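Local coordinates for Isomerase/lactonizing enzyme (Agrobacterium fabrum str. C58, PDB 2NQL), which is of unassigned function but has the two-domain architecture of the mandelate racemase / muconate lactonizing enzyme family and carries a sodium ion in this crystal, at residues N83-G88 and G117-A122; A100-L105 and A125-L130; L160-L165 and G169-Y174; D192-E197 and L225-E230. All blocks are in the same frame, centred on the assembly; numbering follows the deposited sequence.

How the contacts relate
Contacts 1 and 2 lie in the core of the N-terminal domain and share helix 117-138, which packs on helix 75-90 in contact 1 and on helix 98-109 in contact 2. Their centres are about 10 Å apart, and a probable hydrogen bond from Tyr119 OH to Leu105 O (2.7 Å) joins them. Contacts 3 and 4 belong to the barrel domain, with centres about 40 to 42 Å from those of the first pair, and are only partly buried. They touch where Leu165 CD1 packs on Glu197 OE1 at 3.5 Å. Apolar and aromatic groups dominate the core contacts, with the Asp127 carboxylate beside Tyr102 as the polar exception, whereas nearer the surface a backbone hydrogen bond, a bridging water and glutamate side chains join the apolar packing.

Contact 1 of 4, residues N83-G88 and G117-A122; sequences NDLLAG and GFYVDA
Leu85 is the first residue of 83-88 to reach the partner helix, its CD2 lying at the edge of the Tyr119 ring, in the ring plane and 3.9 Å from CE1. Its CG stands opposite the backbone N (chi1 171°), which sends the branch toward the partner helix; the two side chains cross at about a right angle. Leu86 follows and divides its methyls between two partners. Its CD2 approaches the phenol end of Tyr119 obliquely, 3.5 Å from OH and 4.0 Å from CZ, while CD1 rests on Ala122 CB at 3.6 Å. Leu86 and Ala122 have the nearest CA atoms of the two segments, 8.4 Å apart. Although Tyr119 OH touches methyl groups here, its polar partner is Leu105 O, so the buried hydroxyl is satisfied. The segment axes cross at -41° with a closest approach of 11.7 Å, a spacing bridged by long side chains. The second subunit adds its Tyr36 against Leu85. Met108 of helix 98-109 packs against Leu85, Leu86 and Tyr119, closing a three-helix core in the N-terminal domain, and Val8 and Val10 of strand 5-15 touch Ala87 and Asn83 of helix 75-90.

Contact 2 of 4, residues A100-L105 and A125-L130; sequences AVYDDL and ALDIAL
Leu130 sets its CD2 methyl over the branch point of Val101, 3.7 Å from CB and 3.8 Å from CG2, with CG1 also close by. This overlap belongs to an antiparallel helix pair of the N-terminal domain in the enolase superfamily fold, formed by helices 98-109 and 117-138: segments 100-105 and 125-130 run at 163° to each other, their axes 10.0 Å apart at closest approach. The Leu130 side chain meets Val101 nearly at a right angle, and one methyl touches the branch carbon and both methyls of the valine. One turn further along helix 98-109, Leu105 and Leu126 meet through single methyls, CD1 to CD1, at 4.0 Å. Both leucines place CG beside the backbone N, and their side chains cross steeply. Leu105 continues onto Phe89 and Val90, and Leu126 onto Leu86, so this end of the pair merges with helix 75-90. Leu126 and Leu130 also pack on Met57 of strand 50-59. Between the two apolar pairs the backbones come closest, Tyr102 CA lying 6.3 Å from Asp127 CA. The polar ends of this pair are held by helix 295-308: Tyr102 OH bonds to Asn297, and Asp127 OD1 takes a hydrogen bond from Thr296 OG1. That same Asp127 OD1 sits 3.6 Å from Tyr102 CB, its carboxylate plane turned 78° from the phenol ring.

Contact 3 of 4, residues L160-L165 and G169-Y174; sequences LPERTL and GELAKY
The first beta-alpha connection of the barrel domain folds back on the helix it leads into: the loop after strand 152-158 supplies Leu160, Pro161 and Glu162, which pack against Leu171 and Ala172 of helix 165-177. Pro161 is the centre of an inverse gamma turn, closed by the bond from Glu162 N to Leu160 O at 2.8 Å. This tight bend presents three neighbouring residues to the same leucine. Leu171 CD2 lies 3.6 Å from Pro161 CD and 3.9 Å from Glu162 CG, and it also approaches Leu160 CA. Its CG is turned opposite the backbone N (chi1 -158°), which extends the methyl toward the bend, and it meets the proline ring and the glutamate chain at about right angles. The glutamate takes part through its methylene; its chain bends at chi2. Leu160 reaches past Leu171 to lay CD2 along the helix backbone, 3.9 Å from Ala172 N and 4.0 Å from Ala172 CB. Ala172 packs in turn on Leu201 of the next barrel helix. At the helix start, Thr164 is the N-cap and its OG1 receives the amide of Ala167. The first-turn helix bond follows, from Gly169 N to Leu165 O at 3.2 Å. Glu162 O is also bound by Arg168 of the same helix. Apolar packing and the Arg168 bond to Glu162 O thus hold the loop beside the first two turns, while the Thr164 cap and the Gly169 bond order the helix start.

Contact 4 of 4, residues D192-E197 and L225-E230; sequences DGPAAE and LELIAE
Two successive outer helices of the barrel domain meet here, the first turn of helix 194-205 lying against the later part of helix 221-231, with Pro194 and Ala195 facing Leu227 and Glu230. The proline ring offers CG to Leu227 CD2 at 3.8 Å, and the two side chains cross at about a right angle. Leu227 sets its CG beside the backbone N (chi1 -71°), from where CD2 reaches toward the ring. Pro194 also packs on Thr187, in the loop that follows strand 182-186. Ala195 comes nearer still to the partner backbone, its CA 5.6 Å from that of Glu230. Ala195 CB lies 3.9 Å from Glu230 CB, 3.8 Å from Glu230 O and 3.7 Å from Glu230 OE1. The Glu230 chain is extended beyond CG and runs alongside the alanine, bringing its carboxylate to the N-terminal end of helix 194-205. There a water accepts a hydrogen bond from Ala195 N (3.1 Å) and donates one to Glu230 OE1 (2.7 Å). Gly193 is the N-cap, and its carbonyl O accepts the amide of Glu197. Arg223 also lies near the carboxylate as a long, weak ion pair with OE2. Ala195 N, in the first turn of its helix, is thus served by solvent, and the negative charge of Glu230 close to this helix start probably interacts favourably with the helix dipole. The join is therefore small and mixed: one apolar pair, with Leu227 buried, and a water-mediated polar link on the exposed side.

Contact 1 of 4, residues N83-G88 and G117-A122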
loop_
_atom_site.group_PDB
_atom_site.type_symbol
_atom_site.label_atom_id
_atom_site.label_comp_id
_atom_site.label_asym_id
_atom_site.label_seq_id
_atom_site.Cartn_x
_atom_site.Cartn_y
_atom_site.Cartn_z
ATOM N N ASN A 83 10.785 -0.795 -13.816
ATOM C CA ASN A 83 11.270 -0.314 -15.122
ATOM C C ASN A 83 11.150 1.219 -15.283
ATOM O O ASN A 83 12.060 1.865 -15.841
ATOM C CB ASN A 83 10.556 -0.994 -16.284
ATOM C CG ASN A 83 10.957 -2.469 -16.420
ATOM O OD1 ASN A 83 12.131 -2.825 -16.248
ATOM N ND2 ASN A 83 9.981 -3.319 -16.709
ATOM N N ASP A 84 10.045 1.778 -14.797
ATOM C CA ASP A 84 9.802 3.227 -14.982
ATOM C C ASP A 84 10.574 4.072 -13.986
ATOM O O ASP A 84 11.095 5.133 -14.339
ATOM C CB ASP A 84 8.304 3.582 -14.889
ATOM C CG ASP A 84 8.049 5.100 -15.080
ATOM O OD1 ASP A 84 8.333 5.618 -16.168
ATOM O OD2 ASP A 84 7.613 5.759 -14.121
ATOM N N LEU A 85 10.607 3.618 -12.737
ATOM C CA LEU A 85 11.055 4.434 -11.621
ATOM C C LEU A 85 12.281 3.891 -10.901
ATOM O O LEU A 85 13.277 4.596 -10.746
ATOM C CB LEU A 85 9.920 4.662 -10.613
ATOM C CG LEU A 85 10.298 5.317 -9.271
ATOM C CD1 LEU A 85 10.725 6.808 -9.423
ATOM C CD2 LEU A 85 9.216 5.152 -8.183
ATOM N N LEU A 86 12.209 2.656 -10.411
ATOM C CA LEU A 86 13.122 2.278 -9.331
ATOM C C LEU A 86 14.504 1.875 -9.847
ATOM O O LEU A 86 15.513 2.166 -9.208
ATOM C CB LEU A 86 12.521 1.145 -8.493
ATOM C CG LEU A 86 11.264 1.492 -7.720
ATOM C CD1 LEU A 86 10.554 0.184 -7.317
ATOM C CD2 LEU A 86 11.629 2.330 -6.475
ATOM N N ALA A 87 14.539 1.213 -11.005
ATOM C CA ALA A 87 15.806 0.744 -11.585
ATOM C C ALA A 87 16.785 1.907 -11.786
ATOM O O ALA A 87 17.963 1.772 -11.521
ATOM C CB ALA A 87 15.592 0.043 -12.886
ATOM N N GLY A 88 16.266 3.041 -12.242
ATOM C CA GLY A 88 17.084 4.241 -12.480
ATOM C C GLY A 88 17.811 4.747 -11.254
ATOM O O GLY A 88 18.887 5.348 -11.378
ATOM N N GLY A 117 2.059 -2.435 0.122
ATOM C CA GLY A 117 1.492 -2.975 -1.120
ATOM C C GLY A 117 2.484 -3.365 -2.200
ATOM O O GLY A 117 3.509 -4.006 -1.919
ATOM N N PHE A 118 2.207 -2.940 -3.438
ATOM C CA PHE A 118 3.077 -3.239 -4.573
ATOM C C PHE A 118 4.398 -2.494 -4.536
ATOM O O PHE A 118 5.384 -2.980 -5.057
ATOM C CB PHE A 118 2.366 -2.937 -5.896
ATOM C CG PHE A 118 1.191 -3.852 -6.146
ATOM C CD1 PHE A 118 1.401 -5.150 -6.586
ATOM C CD2 PHE A 118 -0.121 -3.402 -5.904
ATOM C CE1 PHE A 118 0.310 -6.021 -6.806
ATOM C CE2 PHE A 118 -1.209 -4.251 -6.124
ATOM C CZ PHE A 118 -0.985 -5.573 -6.563
ATOM N N TYR A 119 4.405 -1.296 -3.962
ATOM C CA TYR A 119 5.648 -0.536 -3.889
ATOM C C TYR A 119 6.701 -1.291 -3.074
ATOM O O TYR A 119 7.819 -1.479 -3.554
ATOM C CB TYR A 119 5.433 0.849 -3.275
ATOM C CG TYR A 119 6.608 1.775 -3.526
ATOM C CD1 TYR A 119 6.874 2.242 -4.796
ATOM C CD2 TYR A 119 7.443 2.199 -2.465
ATOM C CE1 TYR A 119 7.947 3.122 -5.045
ATOM C CE2 TYR A 119 8.536 3.068 -2.701
ATOM C CZ TYR A 119 8.762 3.532 -3.990
ATOM O OH TYR A 119 9.799 4.389 -4.291
ATOM N N VAL A 120 6.316 -1.759 -1.886
ATOM C CA VAL A 120 7.248 -2.536 -1.076
ATOM C C VAL A 120 7.527 -3.920 -1.659
ATOM O O VAL A 120 8.639 -4.419 -1.519
ATOM C CB VAL A 120 6.978 -2.484 0.462
ATOM C CG1 VAL A 120 8.059 -3.296 1.274
ATOM C CG2 VAL A 120 7.028 -1.010 0.941
ATOM N N ASP A 121 6.563 -4.509 -2.378
ATOM C CA ASP A 121 6.850 -5.764 -3.109
ATOM C C ASP A 121 8.054 -5.516 -4.029
ATOM O O ASP A 121 9.015 -6.304 -4.060
ATOM C CB ASP A 121 5.671 -6.190 -4.003
ATOM C CG ASP A 121 4.569 -6.930 -3.263
ATOM O OD1 ASP A 121 4.677 -7.215 -2.055
ATOM O OD2 ASP A 121 3.539 -7.183 -3.946
ATOM N N ALA A 122 7.992 -4.413 -4.778
ATOM C CA ALA A 122 9.054 -4.068 -5.720
ATOM C C ALA A 122 10.386 -3.864 -5.015
ATOM O O ALA A 122 11.417 -4.372 -5.477
ATOM C CB ALA A 122 8.679 -2.827 -6.555
#

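Contact 2 of 4, residues A100-L105 and A125-L130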
loop_
_atom_site.group_PDB
_atom_site.type_symbol
_atom_site.label_atom_id
_atom_site.label_comp_id
_atom_site.label_asym_id
_atom_site.label_seq_id
_atom_site.Cartn_x
_atom_site.Cartn_y
_atom_site.Cartn_z
ATOM N N ALA A 100 20.862 1.018 3.008
ATOM C CA ALA A 100 20.870 2.427 2.612
ATOM C C ALA A 100 20.147 2.648 1.272
ATOM O O ALA A 100 19.380 3.607 1.129
ATOM C CB ALA A 100 22.317 2.966 2.546
ATOM N N VAL A 101 20.373 1.762 0.302
ATOM C CA VAL A 101 19.675 1.854 -0.983
ATOM C C VAL A 101 18.160 1.647 -0.804
ATOM O O VAL A 101 17.363 2.456 -1.319
ATOM C CB VAL A 101 20.251 0.905 -2.059
ATOM C CG1 VAL A 101 19.415 0.957 -3.376
ATOM C CG2 VAL A 101 21.725 1.247 -2.366
ATOM N N TYR A 102 17.782 0.592 -0.067
ATOM C CA TYR A 102 16.385 0.361 0.310
ATOM C C TYR A 102 15.725 1.612 0.915
ATOM O O TYR A 102 14.627 2.024 0.500
ATOM C CB TYR A 102 16.220 -0.838 1.278
ATOM C CG TYR A 102 14.802 -0.893 1.780
ATOM C CD1 TYR A 102 13.780 -1.473 1.002
ATOM C CD2 TYR A 102 14.450 -0.278 2.984
ATOM C CE1 TYR A 102 12.444 -1.474 1.458
ATOM C CE2 TYR A 102 13.127 -0.254 3.441
ATOM C CZ TYR A 102 12.127 -0.844 2.682
ATOM O OH TYR A 102 10.838 -0.806 3.166
ATOM N N ASP A 103 16.387 2.204 1.909
ATOM C CA ASP A 103 15.822 3.346 2.628
ATOM C C ASP A 103 15.641 4.535 1.692
ATOM O O ASP A 103 14.619 5.222 1.778
ATOM C CB ASP A 103 16.709 3.743 3.818
ATOM C CG ASP A 103 16.540 2.821 5.017
ATOM O OD1 ASP A 103 15.506 2.123 5.119
ATOM O OD2 ASP A 103 17.455 2.803 5.890
ATOM N N ASP A 104 16.602 4.760 0.792
ATOM C CA ASP A 104 16.443 5.812 -0.229
ATOM C C ASP A 104 15.254 5.590 -1.160
ATOM O O ASP A 104 14.507 6.528 -1.448
ATOM C CB ASP A 104 17.718 5.981 -1.051
ATOM C CG ASP A 104 18.836 6.678 -0.264
ATOM O OD1 ASP A 104 18.570 7.170 0.857
ATOM O OD2 ASP A 104 19.970 6.689 -0.766
ATOM N N LEU A 105 15.080 4.349 -1.620
ATOM C CA LEU A 105 13.963 4.026 -2.520
ATOM C C LEU A 105 12.644 4.162 -1.807
ATOM O O LEU A 105 11.685 4.709 -2.377
ATOM C CB LEU A 105 14.118 2.597 -3.112
ATOM C CG LEU A 105 15.374 2.315 -3.933
ATOM C CD1 LEU A 105 15.386 0.845 -4.431
ATOM C CD2 LEU A 105 15.526 3.280 -5.091
ATOM N N ALA A 125 12.070 -7.203 -3.935
ATOM C CA ALA A 125 12.838 -7.868 -4.976
ATOM C C ALA A 125 14.217 -7.228 -5.215
ATOM O O ALA A 125 15.232 -7.927 -5.337
ATOM C CB ALA A 125 12.033 -7.992 -6.266
ATOM N N LEU A 126 14.262 -5.897 -5.253
ATOM C CA LEU A 126 15.521 -5.188 -5.437
ATOM C C LEU A 126 16.469 -5.375 -4.260
ATOM O O LEU A 126 17.671 -5.464 -4.456
ATOM C CB LEU A 126 15.242 -3.680 -5.639
ATOM C CG LEU A 126 14.448 -3.397 -6.918
ATOM C CD1 LEU A 126 13.970 -1.899 -6.965
ATOM C CD2 LEU A 126 15.173 -3.783 -8.255
ATOM N N ASP A 127 15.898 -5.413 -3.061
ATOM C CA ASP A 127 16.674 -5.528 -1.820
ATOM C C ASP A 127 17.323 -6.925 -1.741
ATOM O O ASP A 127 18.509 -7.059 -1.406
ATOM C CB ASP A 127 15.781 -5.267 -0.610
ATOM C CG ASP A 127 16.551 -5.278 0.710
ATOM O OD1 ASP A 127 17.186 -4.254 1.057
ATOM O OD2 ASP A 127 16.502 -6.311 1.415
ATOM N N ILE A 128 16.555 -7.953 -2.085
ATOM C CA ILE A 128 17.100 -9.323 -2.094
ATOM C C ILE A 128 18.262 -9.438 -3.121
ATOM O O ILE A 128 19.335 -9.948 -2.795
ATOM C CB ILE A 128 15.972 -10.368 -2.380
ATOM C CG1 ILE A 128 14.958 -10.362 -1.222
ATOM C CG2 ILE A 128 16.619 -11.788 -2.616
ATOM C CD1 ILE A 128 13.619 -11.064 -1.530
ATOM N N ALA A 129 18.067 -8.910 -4.336
ATOM C CA ALA A 129 19.110 -8.956 -5.360
ATOM C C ALA A 129 20.379 -8.201 -4.936
ATOM O O ALA A 129 21.490 -8.669 -5.173
ATOM C CB ALA A 129 18.597 -8.455 -6.666
ATOM N N LEU A 130 20.207 -7.032 -4.320
ATOM C CA LEU A 130 21.352 -6.257 -3.842
ATOM C C LEU A 130 22.106 -6.950 -2.693
ATOM O O LEU A 130 23.346 -6.952 -2.695
ATOM C CB LEU A 130 20.921 -4.832 -3.420
ATOM C CG LEU A 130 22.023 -3.766 -3.459
ATOM C CD1 LEU A 130 22.617 -3.548 -4.851
ATOM C CD2 LEU A 130 21.460 -2.461 -2.942
#

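Contact 3 of 4, residues L160-L165 and G169-Y174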
loop_
_atom_site.group_PDB
_atom_site.type_symbol
_atom_site.label_atom_id
_atom_site.label_comp_id
_atom_site.label_asym_id
_atom_site.label_seq_id
_atom_site.Cartn_x
_atom_site.Cartn_y
_atom_site.Cartn_z
ATOM N N LEU A 160 -2.696 -29.018 3.579
ATOM C CA LEU A 160 -3.199 -30.389 3.551
ATOM C C LEU A 160 -4.192 -30.488 2.399
ATOM O O LEU A 160 -5.405 -30.443 2.629
ATOM C CB LEU A 160 -3.835 -30.761 4.903
ATOM C CG LEU A 160 -2.934 -30.758 6.157
ATOM C CD1 LEU A 160 -3.770 -30.909 7.415
ATOM C CD2 LEU A 160 -1.821 -31.824 6.102
ATOM N N PRO A 161 -3.681 -30.597 1.144
ATOM C CA PRO A 161 -4.579 -30.569 -0.002
ATOM C C PRO A 161 -5.254 -31.920 -0.220
ATOM O O PRO A 161 -4.946 -32.651 -1.189
ATOM C CB PRO A 161 -3.657 -30.213 -1.168
ATOM C CG PRO A 161 -2.304 -30.725 -0.757
ATOM C CD PRO A 161 -2.263 -30.735 0.738
ATOM N N GLU A 162 -6.169 -32.250 0.687
ATOM C CA GLU A 162 -7.074 -33.380 0.478
ATOM C C GLU A 162 -8.545 -32.988 0.645
ATOM O O GLU A 162 -8.876 -32.043 1.360
ATOM C CB GLU A 162 -6.689 -34.557 1.378
ATOM C CG GLU A 162 -5.454 -35.365 0.875
ATOM C CD GLU A 162 -5.781 -36.275 -0.310
ATOM O OE1 GLU A 162 -6.956 -36.297 -0.746
ATOM O OE2 GLU A 162 -4.868 -36.979 -0.804
ATOM N N ARG A 163 -9.415 -33.716 -0.041
ATOM C CA ARG A 163 -10.830 -33.368 -0.122
ATOM C C ARG A 163 -11.596 -33.686 1.170
ATOM O O ARG A 163 -12.536 -32.984 1.533
ATOM C CB ARG A 163 -11.460 -34.079 -1.331
ATOM C CG ARG A 163 -12.790 -33.510 -1.788
ATOM C CD ARG A 163 -13.334 -34.280 -3.016
ATOM N NE ARG A 163 -13.687 -35.686 -2.728
ATOM C CZ ARG A 163 -12.989 -36.751 -3.139
ATOM N NH1 ARG A 163 -11.889 -36.587 -3.858
ATOM N NH2 ARG A 163 -13.387 -37.989 -2.840
ATOM N N THR A 164 -11.192 -34.735 1.878
ATOM C CA THR A 164 -11.962 -35.166 3.042
ATOM C C THR A 164 -11.179 -34.915 4.318
ATOM O O THR A 164 -9.938 -34.889 4.307
ATOM C CB THR A 164 -12.385 -36.659 2.980
ATOM O OG1 THR A 164 -11.232 -37.497 3.182
ATOM C CG2 THR A 164 -13.059 -36.996 1.629
ATOM N N LEU A 165 -11.902 -34.747 5.421
ATOM C CA LEU A 165 -11.262 -34.642 6.744
ATOM C C LEU A 165 -10.348 -35.837 7.024
ATOM O O LEU A 165 -9.214 -35.660 7.498
ATOM C CB LEU A 165 -12.313 -34.479 7.846
ATOM C CG LEU A 165 -11.846 -34.492 9.304
ATOM C CD1 LEU A 165 -12.299 -33.253 10.042
ATOM C CD2 LEU A 165 -12.388 -35.741 9.991
ATOM N N GLY A 169 -6.058 -35.814 7.550
ATOM C CA GLY A 169 -5.338 -36.360 8.696
ATOM C C GLY A 169 -4.322 -37.408 8.287
ATOM O O GLY A 169 -3.229 -37.480 8.849
ATOM N N GLU A 170 -4.674 -38.204 7.284
ATOM C CA GLU A 170 -3.749 -39.212 6.780
ATOM C C GLU A 170 -2.537 -38.576 6.121
ATOM O O GLU A 170 -1.416 -39.068 6.268
ATOM C CB GLU A 170 -4.462 -40.178 5.839
ATOM C CG GLU A 170 -5.544 -40.996 6.551
ATOM C CD GLU A 170 -5.016 -42.170 7.371
ATOM O OE1 GLU A 170 -3.792 -42.446 7.365
ATOM O OE2 GLU A 170 -5.848 -42.842 8.015
ATOM N N LEU A 171 -2.762 -37.471 5.416
ATOM C CA LEU A 171 -1.671 -36.673 4.896
ATOM C C LEU A 171 -0.787 -36.074 5.995
ATOM O O LEU A 171 0.441 -36.063 5.868
ATOM C CB LEU A 171 -2.206 -35.612 3.935
ATOM C CG LEU A 171 -1.233 -35.029 2.912
ATOM C CD1 LEU A 171 -0.573 -36.116 2.046
ATOM C CD2 LEU A 171 -2.007 -34.065 2.038
ATOM N N ALA A 172 -1.399 -35.605 7.085
ATOM C CA ALA A 172 -0.640 -35.036 8.196
ATOM C C ALA A 172 0.199 -36.130 8.851
ATOM O O ALA A 172 1.365 -35.912 9.200
ATOM C CB ALA A 172 -1.589 -34.362 9.241
ATOM N N LYS A 173 -0.390 -37.316 8.988
ATOM C CA LYS A 173 0.310 -38.429 9.627
ATOM C C LYS A 173 1.488 -38.873 8.776
ATOM O O LYS A 173 2.544 -39.228 9.316
ATOM C CB LYS A 173 -0.651 -39.602 9.853
ATOM C CG LYS A 173 -0.104 -40.711 10.772
ATOM C CD LYS A 173 -1.118 -41.871 10.845
ATOM C CE LYS A 173 -0.525 -43.107 11.516
ATOM N NZ LYS A 173 -0.221 -42.861 12.957
ATOM N N TYR A 174 1.292 -38.873 7.453
ATOM C CA TYR A 174 2.369 -39.165 6.513
ATOM C C TYR A 174 3.567 -38.236 6.739
ATOM O O TYR A 174 4.730 -38.693 6.806
ATOM C CB TYR A 174 1.859 -39.047 5.068
ATOM C CG TYR A 174 2.956 -39.166 4.038
ATOM C CD1 TYR A 174 3.469 -40.417 3.679
ATOM C CD2 TYR A 174 3.519 -38.027 3.462
ATOM C CE1 TYR A 174 4.507 -40.524 2.737
ATOM C CE2 TYR A 174 4.546 -38.122 2.534
ATOM C CZ TYR A 174 5.035 -39.361 2.187
ATOM O OH TYR A 174 6.034 -39.426 1.279
#

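Contact 4 of 4, residues D192-E197 and L225-E230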
loop_
_atom_site.group_PDB
_atom_site.type_symbol
_atom_site.label_atom_id
_atom_site.label_comp_id
_atom_site.label_asym_id
_atom_site.label_seq_id
_atom_site.Cartn_x
_atom_site.Cartn_y
_atom_site.Cartn_z
ATOM N N ASP A 192 -16.839 -29.570 8.613
ATOM C CA ASP A 192 -17.576 -29.600 9.880
ATOM C C ASP A 192 -17.060 -28.522 10.840
ATOM O O ASP A 192 -17.489 -28.453 11.995
ATOM C CB ASP A 192 -17.480 -30.986 10.533
ATOM C CG ASP A 192 -17.797 -32.116 9.567
ATOM O OD1 ASP A 192 -18.998 -32.423 9.390
ATOM O OD2 ASP A 192 -16.843 -32.694 8.991
ATOM N N GLY A 193 -16.138 -27.690 10.352
ATOM C CA GLY A 193 -15.618 -26.563 11.117
ATOM C C GLY A 193 -14.222 -26.818 11.665
ATOM O O GLY A 193 -13.742 -27.966 11.670
ATOM N N PRO A 194 -13.554 -25.742 12.117
ATOM C CA PRO A 194 -12.199 -25.811 12.684
ATOM C C PRO A 194 -12.080 -26.681 13.942
ATOM O O PRO A 194 -11.030 -27.297 14.152
ATOM C CB PRO A 194 -11.877 -24.347 13.007
ATOM C CG PRO A 194 -13.193 -23.658 13.076
ATOM C CD PRO A 194 -14.061 -24.356 12.080
ATOM N N ALA A 195 -13.143 -26.741 14.752
ATOM C CA ALA A 195 -13.163 -27.608 15.923
ATOM C C ALA A 195 -13.093 -29.084 15.557
ATOM O O ALA A 195 -12.319 -29.831 16.150
ATOM C CB ALA A 195 -14.365 -27.313 16.826
ATOM N N ALA A 196 -13.875 -29.497 14.565
ATOM C CA ALA A 196 -13.857 -30.881 14.131
ATOM C C ALA A 196 -12.520 -31.234 13.461
ATOM O O ALA A 196 -12.008 -32.341 13.659
ATOM C CB ALA A 196 -15.013 -31.165 13.212
ATOM N N GLU A 197 -11.950 -30.277 12.721
ATOM C CA GLU A 197 -10.643 -30.454 12.088
ATOM C C GLU A 197 -9.505 -30.641 13.089
ATOM O O GLU A 197 -8.734 -31.607 12.965
ATOM C CB GLU A 197 -10.320 -29.326 11.100
ATOM C CG GLU A 197 -9.149 -29.649 10.135
ATOM C CD GLU A 197 -9.555 -30.497 8.908
ATOM O OE1 GLU A 197 -10.742 -30.485 8.512
ATOM O OE2 GLU A 197 -8.678 -31.185 8.330
ATOM N N LEU A 225 -13.102 -15.216 18.613
ATOM C CA LEU A 225 -13.009 -15.736 19.989
ATOM C C LEU A 225 -13.824 -17.004 20.256
ATOM O O LEU A 225 -13.348 -17.909 20.942
ATOM C CB LEU A 225 -13.359 -14.664 21.014
ATOM C CG LEU A 225 -12.337 -13.555 21.186
ATOM C CD1 LEU A 225 -12.978 -12.337 21.828
ATOM C CD2 LEU A 225 -11.135 -14.044 21.949
ATOM N N GLU A 226 -15.041 -17.063 19.703
ATOM C CA GLU A 226 -15.890 -18.246 19.795
ATOM C C GLU A 226 -15.222 -19.489 19.220
ATOM O O GLU A 226 -15.258 -20.569 19.827
ATOM C CB GLU A 226 -17.208 -18.020 19.055
ATOM C CG GLU A 226 -18.225 -17.172 19.793
ATOM C CD GLU A 226 -19.411 -16.820 18.912
ATOM O OE1 GLU A 226 -19.769 -17.633 18.030
ATOM O OE2 GLU A 226 -19.984 -15.727 19.099
ATOM N N LEU A 227 -14.627 -19.330 18.038
ATOM C CA LEU A 227 -14.003 -20.432 17.339
ATOM C C LEU A 227 -12.716 -20.865 18.055
ATOM O O LEU A 227 -12.404 -22.069 18.152
ATOM C CB LEU A 227 -13.738 -20.022 15.878
ATOM C CG LEU A 227 -14.956 -19.871 14.940
ATOM C CD1 LEU A 227 -14.546 -19.224 13.630
ATOM C CD2 LEU A 227 -15.672 -21.219 14.674
ATOM N N ILE A 228 -11.984 -19.883 18.578
ATOM C CA ILE A 228 -10.768 -20.166 19.348
ATOM C C ILE A 228 -11.114 -20.959 20.619
ATOM O O ILE A 228 -10.434 -21.929 20.945
ATOM C CB ILE A 228 -9.988 -18.880 19.654
ATOM C CG1 ILE A 228 -9.382 -18.310 18.360
ATOM C CG2 ILE A 228 -8.879 -19.118 20.667
ATOM C CD1 ILE A 228 -8.806 -16.900 18.520
ATOM N N ALA A 229 -12.183 -20.548 21.303
ATOM C CA ALA A 229 -12.768 -21.319 22.415
ATOM C C ALA A 229 -13.154 -22.765 22.054
ATOM O O ALA A 229 -12.893 -23.680 22.844
ATOM C CB ALA A 229 -13.963 -20.571 23.018
ATOM N N GLU A 230 -13.746 -22.966 20.870
ATOM C CA GLU A 230 -14.111 -24.302 20.363
ATOM C C GLU A 230 -12.884 -25.172 20.103
ATOM O O GLU A 230 -12.921 -26.405 20.276
ATOM C CB GLU A 230 -14.925 -24.191 19.069
ATOM C CG GLU A 230 -16.426 -24.021 19.259
ATOM C CD GLU A 230 -17.168 -23.842 17.939
ATOM O OE1 GLU A 230 -17.006 -24.692 17.031
ATOM O OE2 GLU A 230 -17.920 -22.848 17.814
HETATM O O HOH W 1 -15.933 -25.399 14.626
#